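Long-range contacts in F-BAR domain only protein 1 (Danio rerio, PDB 5JP2), which probably acts at an early step of clathrin-mediated endocytosis and, through its mu homology domain, binds a peptide of the endocytic protein Eps15: residues A65-S69 against S264-M268; P140-L146 against A169-A173. All coordinates share one frame. Residues are numbered along the deposited sequence.

Contact 1 of 2, residues A65-S69 against S264-M268; sequences APVLS and SRYRM
In this mu homology domain, residues 65-69 run extended, with polyproline-like angles at Ala65 (-51/143) and Pro66 (-65/159), from helix 55-61 into strand 69-73. In the other segment Arg265 is helical (-73/-26), after which Tyr266 (-121/156) opens strand 266-283. The two backbones do not pair as neighbouring strands: the CA atoms of Pro66 and Arg265 lie 7.5 Å apart, those of Leu68 and Tyr266 6.9 Å, and side chains fill the gap. Tyr266, buried in the m rotamer with chi2 near 84°, reaches across to the loop. Leu68 (t, p) lays its CD1 over one face of the ring, 3.9 Å from the centroid and 24° off the normal, a CH-pi contact; CD1 is also 3.6 Å from Tyr266 CG. Pro66 CG packs 3.5 Å from Arg265 CG. Trp17 on strand 17-31 joins the cluster, touching Pro66, meeting the Tyr266 ring and making a cation-pi contact with Arg265. The next residue along the strand, Arg267, points away from residues 65-69 and takes no part in this contact; its salt bridge is with an acidic side chain of another chain, the bound Eps15 peptide. At the ring edge, Tyr266 OH donates a 2.7 Å hydrogen bond to Pro66 O.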
loop_
_atom_site.group_PDB
_atom_site.type_symbol
_atom_site.label_atom_id
_atom_site.label_comp_id
_atom_site.label_asym_id
_atom_site.label_seq_id
_atom_site.Cartn_x
_atom_site.Cartn_y
_atom_site.Cartn_z
ATOM N N ALA B 65 -25.796 -13.333 18.224
ATOM C CA ALA B 65 -24.497 -12.814 18.631
ATOM C C ALA B 65 -24.426 -11.300 18.448
ATOM O O ALA B 65 -24.981 -10.764 17.481
ATOM C CB ALA B 65 -23.392 -13.490 17.820
ATOM N N PRO B 66 -23.754 -10.583 19.349
ATOM C CA PRO B 66 -23.749 -9.115 19.291
ATOM C C PRO B 66 -23.064 -8.580 18.045
ATOM O O PRO B 66 -22.219 -9.229 17.432
ATOM C CB PRO B 66 -22.988 -8.712 20.554
ATOM C CG PRO B 66 -22.173 -9.883 20.875
ATOM C CD PRO B 66 -22.938 -11.088 20.456
ATOM N N VAL B 67 -23.411 -7.341 17.717
ATOM C CA VAL B 67 -23.109 -6.751 16.421
ATOM C C VAL B 67 -21.683 -6.218 16.402
ATOM O O VAL B 67 -21.340 -5.288 17.136
ATOM C CB VAL B 67 -24.104 -5.629 16.105
ATOM C CG1 VAL B 67 -23.760 -4.956 14.793
ATOM C CG2 VAL B 67 -25.501 -6.178 16.082
ATOM N N LEU B 68 -20.868 -6.775 15.524
ATOM C CA LEU B 68 -19.531 -6.263 15.293
ATOM C C LEU B 68 -19.631 -4.985 14.469
ATOM O O LEU B 68 -20.186 -4.992 13.373
ATOM C CB LEU B 68 -18.696 -7.321 14.584
ATOM C CG LEU B 68 -17.301 -6.920 14.141
ATOM C CD1 LEU B 68 -16.521 -6.382 15.293
ATOM C CD2 LEU B 68 -16.622 -8.110 13.562
ATOM N N SER B 69 -19.110 -3.890 15.001
ATOM C CA SER B 69 -19.246 -2.578 14.401
ATOM C C SER B 69 -17.888 -1.898 14.342
ATOM O O SER B 69 -17.087 -2.051 15.258
ATOM C CB SER B 69 -20.207 -1.725 15.197
ATOM O OG SER B 69 -20.267 -0.420 14.652
ATOM N N SER B 264 -17.256 -2.221 22.997
ATOM C CA SER B 264 -16.278 -2.976 23.759
ATOM C C SER B 264 -16.451 -4.477 23.630
ATOM O O SER B 264 -15.664 -5.219 24.210
ATOM C CB SER B 264 -16.341 -2.578 25.231
ATOM O OG SER B 264 -17.661 -2.707 25.725
ATOM N N ARG B 265 -17.462 -4.942 22.899
ATOM C CA ARG B 265 -17.756 -6.370 22.883
ATOM C C ARG B 265 -16.719 -7.140 22.091
ATOM O O ARG B 265 -16.525 -8.335 22.321
ATOM C CB ARG B 265 -19.141 -6.620 22.300
ATOM C CG ARG B 265 -19.695 -8.012 22.555
ATOM C CD ARG B 265 -20.038 -8.223 24.030
ATOM N NE ARG B 265 -20.302 -9.622 24.365
ATOM C CZ ARG B 265 -19.377 -10.574 24.408
ATOM N NH1 ARG B 265 -18.114 -10.291 24.127
ATOM N NH2 ARG B 265 -19.715 -11.813 24.728
ATOM N N TYR B 266 -16.070 -6.480 21.144
ATOM C CA TYR B 266 -14.973 -7.035 20.381
ATOM C C TYR B 266 -13.761 -6.150 20.607
ATOM O O TYR B 266 -13.887 -4.971 20.941
ATOM C CB TYR B 266 -15.313 -7.100 18.889
ATOM C CG TYR B 266 -16.512 -7.957 18.554
ATOM C CD1 TYR B 266 -17.797 -7.460 18.638
ATOM C CD2 TYR B 266 -16.350 -9.251 18.122
ATOM C CE1 TYR B 266 -18.872 -8.240 18.336
ATOM C CE2 TYR B 266 -17.425 -10.031 17.807
ATOM C CZ TYR B 266 -18.676 -9.522 17.918
ATOM O OH TYR B 266 -19.742 -10.311 17.617
ATOM N N ARG B 267 -12.581 -6.711 20.427
ATOM C CA ARG B 267 -11.377 -5.908 20.520
ATOM C C ARG B 267 -10.464 -6.218 19.348
ATOM O O ARG B 267 -10.449 -7.329 18.823
ATOM C CB ARG B 267 -10.647 -6.123 21.857
ATOM C CG ARG B 267 -10.173 -7.516 22.072
ATOM C CD ARG B 267 -9.565 -7.713 23.448
ATOM N NE ARG B 267 -9.448 -9.139 23.679
ATOM C CZ ARG B 267 -8.512 -9.899 23.147
ATOM N NH1 ARG B 267 -7.573 -9.366 22.385
ATOM N NH2 ARG B 267 -8.517 -11.190 23.380
ATOM N N MET B 268 -9.684 -5.222 18.961
ATOM C CA MET B 268 -8.844 -5.327 17.781
ATOM C C MET B 268 -7.496 -5.872 18.201
ATOM O O MET B 268 -6.715 -5.184 18.861
ATOM C CB MET B 268 -8.697 -3.983 17.078
ATOM C CG MET B 268 -7.984 -4.117 15.754
ATOM S SD MET B 268 -9.055 -4.507 14.365
ATOM C CE MET B 268 -9.759 -2.924 14.132
#

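Contact 2 of 2, residues P140-L146 against A169-A173; sequences PSRAPLL and ATAPA
The chain segments flanking the beta hairpin 145-154/157-166 stay in contact beyond its paired strands. On the entering side, residues 140-142 form a 3-10 turn closed by Ala143 N to Pro140 O (2.8 Å); Ala143 is extended (-97/127), Pro144 helical (-67/-29), and the strand starts at Leu145. On the leaving side, Thr170 (-100/-48) is followed by extended Ala171 and Pro172. The CA atoms approach to 4.8 Å between Ser141 and Thr170 and to just 3.9 Å between Pro144 and Ala171. Carbonyl oxygens of the first segment lie against Thr170, whose CB points toward that segment: Thr170 CA makes a CA-H...O contact with Ser141 O (3.5 Å, 146° at the hydrogen), and Thr170 CB lies 3.0 Å from Ala143 O. With chi1 at 71° (p), Thr170 OG1 is hydrogen-bonded to the carbonyl of Cys167, which with His165 binds zinc, so the contact borders the metal site. Apolar contacts complete the join. Pro144 CB meets Ala171 CB at 4.1 Å and Pro172 CD at 4.0 Å, and Tyr280 and Phe275 of strand 266-283 extend this patch into the large sheet. At the start of the hairpin strand, Leu146 CD1 rests 3.9 Å from Thr170 CG2.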
loop_
_atom_site.group_PDB
_atom_site.type_symbol
_atom_site.label_atom_id
_atom_site.label_comp_id
_atom_site.label_asym_id
_atom_site.label_seq_id
_atom_site.Cartn_x
_atom_site.Cartn_y
_atom_site.Cartn_z
ATOM N N PRO B 140 1.941 16.997 -5.266
ATOM C CA PRO B 140 3.036 16.078 -4.915
ATOM C C PRO B 140 3.111 15.776 -3.442
ATOM O O PRO B 140 3.746 14.793 -3.058
ATOM C CB PRO B 140 4.288 16.817 -5.407
ATOM C CG PRO B 140 3.867 18.223 -5.588
ATOM C CD PRO B 140 2.429 18.191 -5.958
ATOM N N SER B 141 2.470 16.579 -2.602
ATOM C CA SER B 141 2.478 16.336 -1.169
ATOM C C SER B 141 1.893 14.988 -0.798
ATOM O O SER B 141 2.052 14.553 0.343
ATOM C CB SER B 141 1.667 17.398 -0.473
ATOM O OG SER B 141 0.321 17.321 -0.876
ATOM N N ARG B 142 1.184 14.345 -1.710
ATOM C CA ARG B 142 0.637 13.029 -1.451
ATOM C C ARG B 142 1.621 11.921 -1.788
ATOM O O ARG B 142 1.373 10.768 -1.445
ATOM C CB ARG B 142 -0.654 12.817 -2.248
ATOM C CG ARG B 142 -1.941 13.547 -1.799
ATOM C CD ARG B 142 -1.765 14.834 -1.010
ATOM N NE ARG B 142 -3.051 15.314 -0.502
ATOM C CZ ARG B 142 -3.195 16.292 0.387
ATOM N NH1 ARG B 142 -2.136 16.908 0.890
ATOM N NH2 ARG B 142 -4.408 16.649 0.781
ATOM N N ALA B 143 2.700 12.227 -2.433
ATOM C CA ALA B 143 3.634 11.189 -2.826
ATOM C C ALA B 143 4.759 11.095 -1.821
ATOM O O ALA B 143 5.398 12.105 -1.527
ATOM C CB ALA B 143 4.207 11.478 -4.205
ATOM N N PRO B 144 5.039 9.916 -1.280
ATOM C CA PRO B 144 6.084 9.817 -0.259
ATOM C C PRO B 144 7.479 10.097 -0.780
ATOM O O PRO B 144 8.340 10.563 -0.024
ATOM C CB PRO B 144 5.950 8.374 0.231
ATOM C CG PRO B 144 5.300 7.665 -0.850
ATOM C CD PRO B 144 4.399 8.623 -1.539
ATOM N N LEU B 145 7.741 9.823 -2.041
ATOM C CA LEU B 145 9.065 9.994 -2.604
ATOM C C LEU B 145 8.961 10.925 -3.802
ATOM O O LEU B 145 8.261 10.624 -4.771
ATOM C CB LEU B 145 9.646 8.638 -2.994
ATOM C CG LEU B 145 11.064 8.623 -3.523
ATOM C CD1 LEU B 145 12.000 9.137 -2.490
ATOM C CD2 LEU B 145 11.451 7.245 -3.959
ATOM N N LEU B 146 9.616 12.066 -3.713
ATOM C CA LEU B 146 9.593 13.052 -4.773
ATOM C C LEU B 146 10.702 12.752 -5.757
ATOM O O LEU B 146 11.834 12.507 -5.351
ATOM C CB LEU B 146 9.756 14.453 -4.210
ATOM C CG LEU B 146 8.429 15.178 -4.180
ATOM C CD1 LEU B 146 7.533 14.514 -3.177
ATOM C CD2 LEU B 146 8.637 16.643 -3.880
ATOM N N ALA B 169 7.210 16.339 4.878
ATOM C CA ALA B 169 5.899 16.881 4.551
ATOM C C ALA B 169 5.073 15.889 3.746
ATOM O O ALA B 169 3.842 15.969 3.728
ATOM C CB ALA B 169 6.057 18.188 3.784
ATOM N N THR B 170 5.739 15.016 3.002
ATOM C CA THR B 170 5.066 14.083 2.117
ATOM C C THR B 170 4.937 12.700 2.729
ATOM O O THR B 170 3.886 12.070 2.621
ATOM C CB THR B 170 5.816 14.000 0.800
ATOM O OG1 THR B 170 7.050 13.310 0.999
ATOM C CG2 THR B 170 6.111 15.373 0.308
ATOM N N ALA B 171 5.933 12.222 3.228
ATOM C CA ALA B 171 6.005 10.814 3.548
ATOM C C ALA B 171 5.385 10.496 4.904
ATOM O O ALA B 171 5.432 11.309 5.832
ATOM C CB ALA B 171 7.451 10.351 3.533
ATOM N N PRO B 172 4.817 9.302 5.022
ATOM C CA PRO B 172 4.404 8.798 6.333
ATOM C C PRO B 172 5.616 8.538 7.208
ATOM O O PRO B 172 6.757 8.521 6.746
ATOM C CB PRO B 172 3.673 7.500 5.992
ATOM C CG PRO B 172 4.336 7.027 4.772
ATOM C CD PRO B 172 4.676 8.272 3.983
ATOM N N ALA B 173 5.360 8.311 8.491
ATOM C CA ALA B 173 6.450 8.087 9.428
ATOM C C ALA B 173 6.772 6.605 9.436
ATOM O O ALA B 173 6.185 5.840 10.202
ATOM C CB ALA B 173 6.077 8.573 10.821
#

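Overall arrangement
In an elongated beta domain, contacts far apart can still share a strand. Contact 1 lies near one end, 28 Å from the centre of the chain; contact 2 is more central, at 13 Å. Their centres are 35 Å apart and their nearest atoms about 18 Å, so they do not touch. Strand 266-283 of the large mixed sheet relates them: it begins within contact 1, and side chains farther along it pack on contact 2. In sequence, contact 2 is nested inside the long loop closed by contact 1, and both belong to the mu homology domain. Segment 264-268 of contact 1 carries an arginine that binds the peptide, while contact 2 borders the zinc site.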